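Local coordinates for protein glycine oxidase (Bacillus cereus ATCC 14579, PDB 7CYX) that probably oxidises glycine with molecular oxygen to glyoxylate, ammonium and hydrogen peroxide, using bound FAD, as a step toward thiamine diphosphate, at residues 208-213 with 225-230; 314-319 with 331-336. All coordinates share one frame; numbering follows the deposited sequence.

Contact 1. Residues 208-213 with 225-230. With FAD (flavin-adenine dinucleotide), chain C.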
loop_
_atom_site.group_PDB
_atom_site.type_symbol
_atom_site.label_atom_id
_atom_site.label_comp_id
_atom_site.label_asym_id
_atom_site.label_seq_id
_atom_site.Cartn_x
_atom_site.Cartn_y
_atom_site.Cartn_z
ATOM N N GLY A 208 14.794 19.965 5.211
ATOM C CA GLY A 208 15.728 18.978 5.778
ATOM C C GLY A 208 15.311 18.458 7.148
ATOM O O GLY A 208 16.135 17.926 7.893
ATOM N N GLY A 209 14.019 18.533 7.454
ATOM C CA GLY A 209 13.477 18.211 8.771
ATOM C C GLY A 209 14.416 18.603 9.899
ATOM O O GLY A 209 14.916 19.721 9.920
ATOM N N SER A 210 14.701 17.626 10.775
ATOM C CA SER A 210 15.555 17.759 11.973
ATOM C C SER A 210 16.986 18.234 11.671
ATOM O O SER A 210 17.699 18.581 12.599
ATOM C CB SER A 210 15.606 16.451 12.718
ATOM O OG SER A 210 14.371 16.170 13.359
ATOM N N TRP A 211 17.413 18.247 10.404
ATOM C CA TRP A 211 18.823 18.514 10.001
ATOM C C TRP A 211 18.975 19.876 9.307
ATOM O O TRP A 211 20.045 20.191 8.762
ATOM C CB TRP A 211 19.302 17.395 9.059
ATOM C CG TRP A 211 19.395 16.038 9.687
ATOM C CD1 TRP A 211 20.513 15.474 10.222
ATOM C CD2 TRP A 211 18.341 15.067 9.852
ATOM N NE1 TRP A 211 20.232 14.233 10.724
ATOM C CE2 TRP A 211 18.911 13.944 10.497
ATOM C CE3 TRP A 211 16.980 15.025 9.523
ATOM C CZ2 TRP A 211 18.165 12.810 10.830
ATOM C CZ3 TRP A 211 16.245 13.903 9.846
ATOM C CH2 TRP A 211 16.831 12.811 10.491
ATOM N N SER A 212 17.904 20.677 9.285
ATOM C CA SER A 212 17.889 21.918 8.496
ATOM C C SER A 212 18.802 23.007 9.087
ATOM O O SER A 212 19.107 23.945 8.381
ATOM C CB SER A 212 16.478 22.462 8.337
ATOM O OG SER A 212 15.665 21.564 7.596
ATOM N N THR A 213 19.208 22.900 10.357
ATOM C CA THR A 213 19.822 24.026 11.079
ATOM C C THR A 213 20.948 24.706 10.274
ATOM O O THR A 213 20.905 25.916 10.104
ATOM C CB THR A 213 20.288 23.610 12.477
ATOM O OG1 THR A 213 19.106 23.337 13.234
ATOM C CG2 THR A 213 21.091 24.689 13.174
ATOM N N THR A 225 16.289 23.811 13.548
ATOM C CA THR A 225 15.425 22.683 13.942
ATOM C C THR A 225 16.295 21.677 14.684
ATOM O O THR A 225 17.492 21.663 14.471
ATOM C CB THR A 225 14.777 22.022 12.725
ATOM O OG1 THR A 225 15.820 21.562 11.875
ATOM C CG2 THR A 225 13.877 22.954 11.951
ATOM N N TYR A 226 15.681 20.891 15.549
ATOM C CA TYR A 226 16.401 19.837 16.288
ATOM C C TYR A 226 15.468 18.641 16.395
ATOM O O TYR A 226 14.266 18.822 16.349
ATOM C CB TYR A 226 16.880 20.333 17.650
ATOM C CG TYR A 226 15.804 20.806 18.586
ATOM C CD1 TYR A 226 15.186 19.944 19.460
ATOM C CD2 TYR A 226 15.416 22.128 18.606
ATOM C CE1 TYR A 226 14.206 20.383 20.327
ATOM C CE2 TYR A 226 14.432 22.584 19.459
ATOM C CZ TYR A 226 13.826 21.707 20.329
ATOM O OH TYR A 226 12.860 22.153 21.168
ATOM N N PRO A 227 16.000 17.416 16.504
ATOM C CA PRO A 227 15.178 16.207 16.620
ATOM C C PRO A 227 14.566 15.922 17.997
ATOM O O PRO A 227 15.265 15.925 19.009
ATOM C CB PRO A 227 16.193 15.063 16.392
ATOM C CG PRO A 227 17.494 15.641 16.927
ATOM C CD PRO A 227 17.440 17.097 16.469
ATOM N N VAL A 228 13.278 15.581 18.006
ATOM C CA VAL A 228 12.656 15.078 19.199
ATOM C C VAL A 228 12.282 13.622 18.933
ATOM O O VAL A 228 11.359 13.334 18.193
ATOM C CB VAL A 228 11.482 15.972 19.639
ATOM C CG1 VAL A 228 10.782 15.415 20.862
ATOM C CG2 VAL A 228 11.951 17.411 19.884
ATOM N N LYS A 229 13.097 12.717 19.494
ATOM C CA LYS A 229 13.038 11.318 19.163
ATOM C C LYS A 229 11.704 10.786 19.687
ATOM O O LYS A 229 11.267 11.183 20.733
ATOM C CB LYS A 229 14.249 10.572 19.736
ATOM C CG LYS A 229 14.041 9.086 20.000
ATOM C CD LYS A 229 15.281 8.427 20.576
ATOM C CE LYS A 229 15.190 6.914 20.630
ATOM N NZ LYS A 229 16.407 6.294 21.211
ATOM N N GLY A 230 11.055 9.920 18.908
ATOM C CA GLY A 230 9.837 9.232 19.362
ATOM C C GLY A 230 9.878 7.777 18.968
ATOM O O GLY A 230 10.226 7.477 17.818
HETATM P PA FAD C . 11.720 14.340 7.365
HETATM O O1A FAD C . 10.696 13.341 6.997
HETATM O O2A FAD C . 12.685 13.956 8.451
HETATM O O5B FAD C . 12.435 14.760 6.028
HETATM C C5B FAD C . 13.669 15.398 6.073
HETATM C C4B FAD C . 14.475 14.727 4.995
HETATM O O4B FAD C . 15.538 15.592 4.643
HETATM C C3B FAD C . 15.106 13.435 5.463
HETATM O O3B FAD C . 14.662 12.394 4.564
HETATM C C2B FAD C . 16.614 13.644 5.361
HETATM O O2B FAD C . 17.260 12.520 4.747
HETATM C C1B FAD C . 16.707 14.799 4.410
HETATM N N9A FAD C . 17.883 15.654 4.555
HETATM C C8A FAD C . 18.245 16.305 5.679
HETATM N N7A FAD C . 19.365 17.020 5.461
HETATM C C5A FAD C . 19.693 16.862 4.169
HETATM C C6A FAD C . 20.766 17.361 3.313
HETATM N N6A FAD C . 21.686 18.179 3.868
HETATM N N1A FAD C . 20.806 16.938 2.021
HETATM C C2A FAD C . 19.878 16.099 1.545
HETATM N N3A FAD C . 18.859 15.597 2.281
HETATM C C4A FAD C . 18.719 15.955 3.573
HETATM N N1 FAD C . 2.668 14.277 12.205
HETATM C C2 FAD C . 1.310 14.357 12.035
HETATM O O2 FAD C . 0.913 15.289 11.295
HETATM N N3 FAD C . 0.446 13.488 12.615
HETATM C C4 FAD C . 0.911 12.463 13.362
HETATM O O4 FAD C . 0.160 11.600 13.888
HETATM C C4X FAD C . 2.372 12.349 13.597
HETATM N N5 FAD C . 2.893 11.385 14.365
HETATM C C5X FAD C . 4.226 11.288 14.543
HETATM C C6 FAD C . 4.731 10.259 15.318
HETATM C C7 FAD C . 6.096 10.150 15.521
HETATM C C7M FAD C . 6.656 9.034 16.384
HETATM C C8 FAD C . 7.012 11.100 14.898
HETATM C C8M FAD C . 8.518 10.990 15.089
HETATM C C9 FAD C . 6.511 12.104 14.133
HETATM C C9A FAD C . 5.159 12.248 13.919
HETATM N N10 FAD C . 4.654 13.270 13.103
HETATM C C10 FAD C . 3.250 13.339 12.954
HETATM C "C1'" FAD C . 5.485 14.332 12.521
HETATM C "C2'" FAD C . 5.983 14.182 11.119
HETATM O "O2'" FAD C . 6.723 12.951 11.047
HETATM C "C3'" FAD C . 6.892 15.364 10.833
HETATM O "O3'" FAD C . 6.375 16.611 11.383
HETATM C "C4'" FAD C . 7.173 15.361 9.325
HETATM O "O4'" FAD C . 7.560 14.045 8.894
HETATM C "C5'" FAD C . 8.315 16.264 8.944
HETATM O "O5'" FAD C . 8.622 15.993 7.589
HETATM P P FAD C . 9.958 16.584 6.956
HETATM O O1P FAD C . 10.160 17.992 7.383
HETATM O O2P FAD C . 9.956 16.205 5.499
HETATM O O3P FAD C . 11.025 15.732 7.835
#
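Gly209 meets Thr225 through its carbonyl. Thr225 OG1 donates a hydrogen bond to Gly209 O, 2.8 Å away, from a position tilted about 20° from the carbonyl plane. The torsion of Thr225 sets OG1 between its own backbone N and carbonyl carbon (chi1 59°), and its CB points toward the 208-213 loop. Gly209 O also accepts the backbone N-H of Ser212, so two donors grip this buried oxygen. Gly209 has a positive phi, and Gly209 CA packs 3.6 Å from the bridging oxygen FAD O3P; its N lies 3.4 Å from FAD C5B.

Ser210 lies alongside Pro227. Its OG sits 3.4 Å from Pro227 CA and also touches Pro227 CB, a van der Waals contact. The hydroxyl finds its polar partner in Leu307 O on strand 299-311.

The loop follows strand 203-206 of the parallel part of the Rossmann-type sheet that binds FAD. Strand 225-236 belongs to the other, larger sheet, where it runs antiparallel to strands 260-269 and 299-311, so the contact joins the two sheets beside the cofactor.

The CB of Trp211 points away from 225-230, and the side chain packs against FAD. Its CB lies 3.6 Å from FAD N7A of the adenine, and FAD O2A lies in the plane of the indole at its edge. Lys35 makes a cation-pi contact with the same ring.

Ser212 approaches with CB, 3.7 Å from Thr225 OG1. Thr213 OG1 reaches the start of the strand. There it accepts the backbone N-H of Thr225, with Thr225 N 2.9 Å from Thr213 OG1 and an angle of 146° at the hydrogen. The same OG1 lies 2.6 Å from Thr225 O.

Contact 2. Residues 314-319 with 331-336. With FAD (flavin-adenine dinucleotide), chain C.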
loop_
_atom_site.group_PDB
_atom_site.type_symbol
_atom_site.label_atom_id
_atom_site.label_comp_id
_atom_site.label_asym_id
_atom_site.label_seq_id
_atom_site.Cartn_x
_atom_site.Cartn_y
_atom_site.Cartn_z
ATOM N N GLU A 314 9.446 27.517 17.561
ATOM C CA GLU A 314 8.228 26.735 17.921
ATOM C C GLU A 314 7.126 26.805 16.858
ATOM O O GLU A 314 5.961 26.626 17.194
ATOM C CB GLU A 314 7.676 27.175 19.267
ATOM C CG GLU A 314 8.502 26.709 20.429
ATOM C CD GLU A 314 7.788 27.028 21.719
ATOM O OE1 GLU A 314 7.539 28.210 21.964
ATOM O OE2 GLU A 314 7.459 26.089 22.442
ATOM N N ALA A 315 7.517 27.007 15.613
ATOM C CA ALA A 315 6.610 27.096 14.464
ATOM C C ALA A 315 7.472 26.847 13.241
ATOM O O ALA A 315 8.592 27.294 13.230
ATOM C CB ALA A 315 5.995 28.460 14.424
ATOM N N PRO A 316 6.982 26.169 12.198
ATOM C CA PRO A 316 7.806 25.906 11.044
ATOM C C PRO A 316 8.175 27.185 10.289
ATOM O O PRO A 316 7.422 28.112 10.288
ATOM C CB PRO A 316 6.880 25.060 10.167
ATOM C CG PRO A 316 5.504 25.471 10.588
ATOM C CD PRO A 316 5.624 25.676 12.073
ATOM N N TYR A 317 9.353 27.180 9.687
ATOM C CA TYR A 317 9.779 28.320 8.858
ATOM C C TYR A 317 9.315 28.023 7.443
ATOM O O TYR A 317 9.737 27.038 6.884
ATOM C CB TYR A 317 11.294 28.461 8.876
ATOM C CG TYR A 317 11.931 28.343 10.230
ATOM C CD1 TYR A 317 12.332 27.119 10.705
ATOM C CD2 TYR A 317 12.157 29.452 11.020
ATOM C CE1 TYR A 317 12.936 26.997 11.934
ATOM C CE2 TYR A 317 12.752 29.346 12.261
ATOM C CZ TYR A 317 13.153 28.111 12.715
ATOM O OH TYR A 317 13.758 27.953 13.918
ATOM N N MET A 318 8.399 28.833 6.936
ATOM C CA MET A 318 7.852 28.681 5.569
ATOM C C MET A 318 7.961 30.038 4.883
ATOM O O MET A 318 7.121 30.891 5.146
ATOM C CB MET A 318 6.386 28.269 5.644
ATOM C CG MET A 318 6.131 27.180 6.638
ATOM S SD MET A 318 4.950 26.012 6.003
ATOM C CE MET A 318 3.475 26.581 6.833
ATOM N N GLY A 319 8.959 30.214 4.026
ATOM C CA GLY A 319 9.161 31.526 3.437
ATOM C C GLY A 319 10.420 31.689 2.612
ATOM O O GLY A 319 11.243 30.786 2.478
ATOM N N THR A 331 10.548 23.889 6.957
ATOM C CA THR A 331 10.843 22.847 7.962
ATOM C C THR A 331 10.552 23.371 9.362
ATOM O O THR A 331 10.510 24.557 9.571
ATOM C CB THR A 331 12.315 22.410 8.007
ATOM O OG1 THR A 331 13.069 23.536 7.565
ATOM C CG2 THR A 331 12.589 21.194 7.154
ATOM N N GLY A 332 10.394 22.433 10.298
ATOM C CA GLY A 332 10.136 22.710 11.688
ATOM C C GLY A 332 8.681 22.499 12.042
ATOM O O GLY A 332 8.163 23.225 12.873
ATOM N N HIS A 333 8.050 21.482 11.430
ATOM C CA HIS A 333 6.625 21.214 11.576
ATOM C C HIS A 333 6.357 20.351 12.811
ATOM O O HIS A 333 5.195 20.108 13.179
ATOM C CB HIS A 333 6.076 20.538 10.308
ATOM C CG HIS A 333 6.037 21.418 9.102
ATOM N ND1 HIS A 333 7.148 21.655 8.346
ATOM C CD2 HIS A 333 5.018 22.104 8.527
ATOM C CE1 HIS A 333 6.830 22.433 7.319
ATOM N NE2 HIS A 333 5.521 22.743 7.413
ATOM N N TYR A 334 7.435 19.830 13.405
ATOM C CA TYR A 334 7.389 19.163 14.694
ATOM C C TYR A 334 6.374 18.024 14.638
ATOM O O TYR A 334 6.625 17.065 13.974
ATOM C CB TYR A 334 7.128 20.185 15.799
ATOM C CG TYR A 334 7.234 19.628 17.191
ATOM C CD1 TYR A 334 8.178 18.657 17.498
ATOM C CD2 TYR A 334 6.433 20.103 18.214
ATOM C CE1 TYR A 334 8.314 18.155 18.780
ATOM C CE2 TYR A 334 6.548 19.602 19.503
ATOM C CZ TYR A 334 7.502 18.634 19.788
ATOM O OH TYR A 334 7.649 18.126 21.049
ATOM N N ARG A 335 5.223 18.169 15.297
ATOM C CA ARG A 335 4.312 17.088 15.517
ATOM C C ARG A 335 3.161 17.069 14.482
ATOM O O ARG A 335 2.234 16.262 14.607
ATOM C CB ARG A 335 3.715 17.216 16.929
ATOM C CG ARG A 335 4.614 16.743 18.059
ATOM C CD ARG A 335 3.959 16.818 19.429
ATOM N NE ARG A 335 2.768 15.986 19.554
ATOM C CZ ARG A 335 1.503 16.427 19.491
ATOM N NH1 ARG A 335 1.246 17.722 19.384
ATOM N NH2 ARG A 335 0.500 15.559 19.518
ATOM N N ASN A 336 3.161 17.969 13.494
ATOM C CA ASN A 336 1.977 18.157 12.660
ATOM C C ASN A 336 2.360 18.341 11.183
ATOM O O ASN A 336 1.626 18.953 10.430
ATOM C CB ASN A 336 1.159 19.364 13.132
ATOM C CG ASN A 336 0.607 19.201 14.531
ATOM O OD1 ASN A 336 -0.373 18.487 14.739
ATOM N ND2 ASN A 336 1.237 19.856 15.496
HETATM P PA FAD C . 11.720 14.340 7.365
HETATM O O1A FAD C . 10.696 13.341 6.997
HETATM O O2A FAD C . 12.685 13.956 8.451
HETATM O O5B FAD C . 12.435 14.760 6.028
HETATM C C5B FAD C . 13.669 15.398 6.073
HETATM C C4B FAD C . 14.475 14.727 4.995
HETATM O O4B FAD C . 15.538 15.592 4.643
HETATM C C3B FAD C . 15.106 13.435 5.463
HETATM O O3B FAD C . 14.662 12.394 4.564
HETATM C C2B FAD C . 16.614 13.644 5.361
HETATM O O2B FAD C . 17.260 12.520 4.747
HETATM C C1B FAD C . 16.707 14.799 4.410
HETATM N N9A FAD C . 17.883 15.654 4.555
HETATM C C8A FAD C . 18.245 16.305 5.679
HETATM N N7A FAD C . 19.365 17.020 5.461
HETATM C C5A FAD C . 19.693 16.862 4.169
HETATM C C6A FAD C . 20.766 17.361 3.313
HETATM N N6A FAD C . 21.686 18.179 3.868
HETATM N N1A FAD C . 20.806 16.938 2.021
HETATM C C2A FAD C . 19.878 16.099 1.545
HETATM N N3A FAD C . 18.859 15.597 2.281
HETATM C C4A FAD C . 18.719 15.955 3.573
HETATM N N1 FAD C . 2.668 14.277 12.205
HETATM C C2 FAD C . 1.310 14.357 12.035
HETATM O O2 FAD C . 0.913 15.289 11.295
HETATM N N3 FAD C . 0.446 13.488 12.615
HETATM C C4 FAD C . 0.911 12.463 13.362
HETATM O O4 FAD C . 0.160 11.600 13.888
HETATM C C4X FAD C . 2.372 12.349 13.597
HETATM N N5 FAD C . 2.893 11.385 14.365
HETATM C C5X FAD C . 4.226 11.288 14.543
HETATM C C6 FAD C . 4.731 10.259 15.318
HETATM C C7 FAD C . 6.096 10.150 15.521
HETATM C C7M FAD C . 6.656 9.034 16.384
HETATM C C8 FAD C . 7.012 11.100 14.898
HETATM C C8M FAD C . 8.518 10.990 15.089
HETATM C C9 FAD C . 6.511 12.104 14.133
HETATM C C9A FAD C . 5.159 12.248 13.919
HETATM N N10 FAD C . 4.654 13.270 13.103
HETATM C C10 FAD C . 3.250 13.339 12.954
HETATM C "C1'" FAD C . 5.485 14.332 12.521
HETATM C "C2'" FAD C . 5.983 14.182 11.119
HETATM O "O2'" FAD C . 6.723 12.951 11.047
HETATM C "C3'" FAD C . 6.892 15.364 10.833
HETATM O "O3'" FAD C . 6.375 16.611 11.383
HETATM C "C4'" FAD C . 7.173 15.361 9.325
HETATM O "O4'" FAD C . 7.560 14.045 8.894
HETATM C "C5'" FAD C . 8.315 16.264 8.944
HETATM O "O5'" FAD C . 8.622 15.993 7.589
HETATM P P FAD C . 9.958 16.584 6.956
HETATM O O1P FAD C . 10.160 17.992 7.383
HETATM O O2P FAD C . 9.956 16.205 5.499
HETATM O O3P FAD C . 11.025 15.732 7.835
#
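Pro316 sets its CB squarely over one face of the His333 imidazole. This is a CH-pi contact: Pro316 CB stands 3.7 Å from the centroid of the His333 ring, almost exactly on the ring normal. The two side chains cross at about a right angle. Met318 approaches the same ring obliquely. A chi2 of -140°, away from the usual staggered values, puts Met318 SD 3.6 Å from His333 NE2 in a sulfur-aromatic contact. His333 NE2 is also hydrogen-bonded to Ser344 OG of helix 341-352, which anchors that corner of the ring.

Tyr317 and Thr331 form an antiparallel hydrogen-bonded pair, which adds the edge strand 317-318 to strand 327-331 of the Rossmann-type sheet. Tyr317 N donates to Thr331 O at 2.9 Å, and Thr331 N donates to Tyr317 O at 3.3 Å. The Tyr317 ring leans obliquely against the first carbonyl, with CD1 3.3 Å from Thr331 O. Its hydroxyl is held by Gly224 O.

Beyond Gly332 the chain makes a type II' turn from His333 to Asn336 and reaches FAD. The ribityl hydroxyl FAD O3' donates to Tyr334 O at 2.6 Å. Asn336 CA lies 3.3 Å from FAD O2 of the flavin.

How the contacts relate
Contact 1 closes before contact 2 opens along the chain, and their centres are about 10 Å apart. Both reach the FAD-binding sheet: strand 203-206 leads into the 208-213 loop, and the neighbouring strand 327-331 leads into the 331-336 loop. The two loops touch at Thr331. Its OG1 makes a probable, weak hydrogen bond with Ser212 OG, and its CG2 packs on the backbone N atoms of Gly208 and Gly209. Strand 225-236 brings in the second sheet. The 208-213 loop lies along the adenosine and pyrophosphate; the 331-336 loop runs from the pyrophosphate, near Thr331, to the ribityl chain and flavin. Together they line successive parts of the extended cofactor.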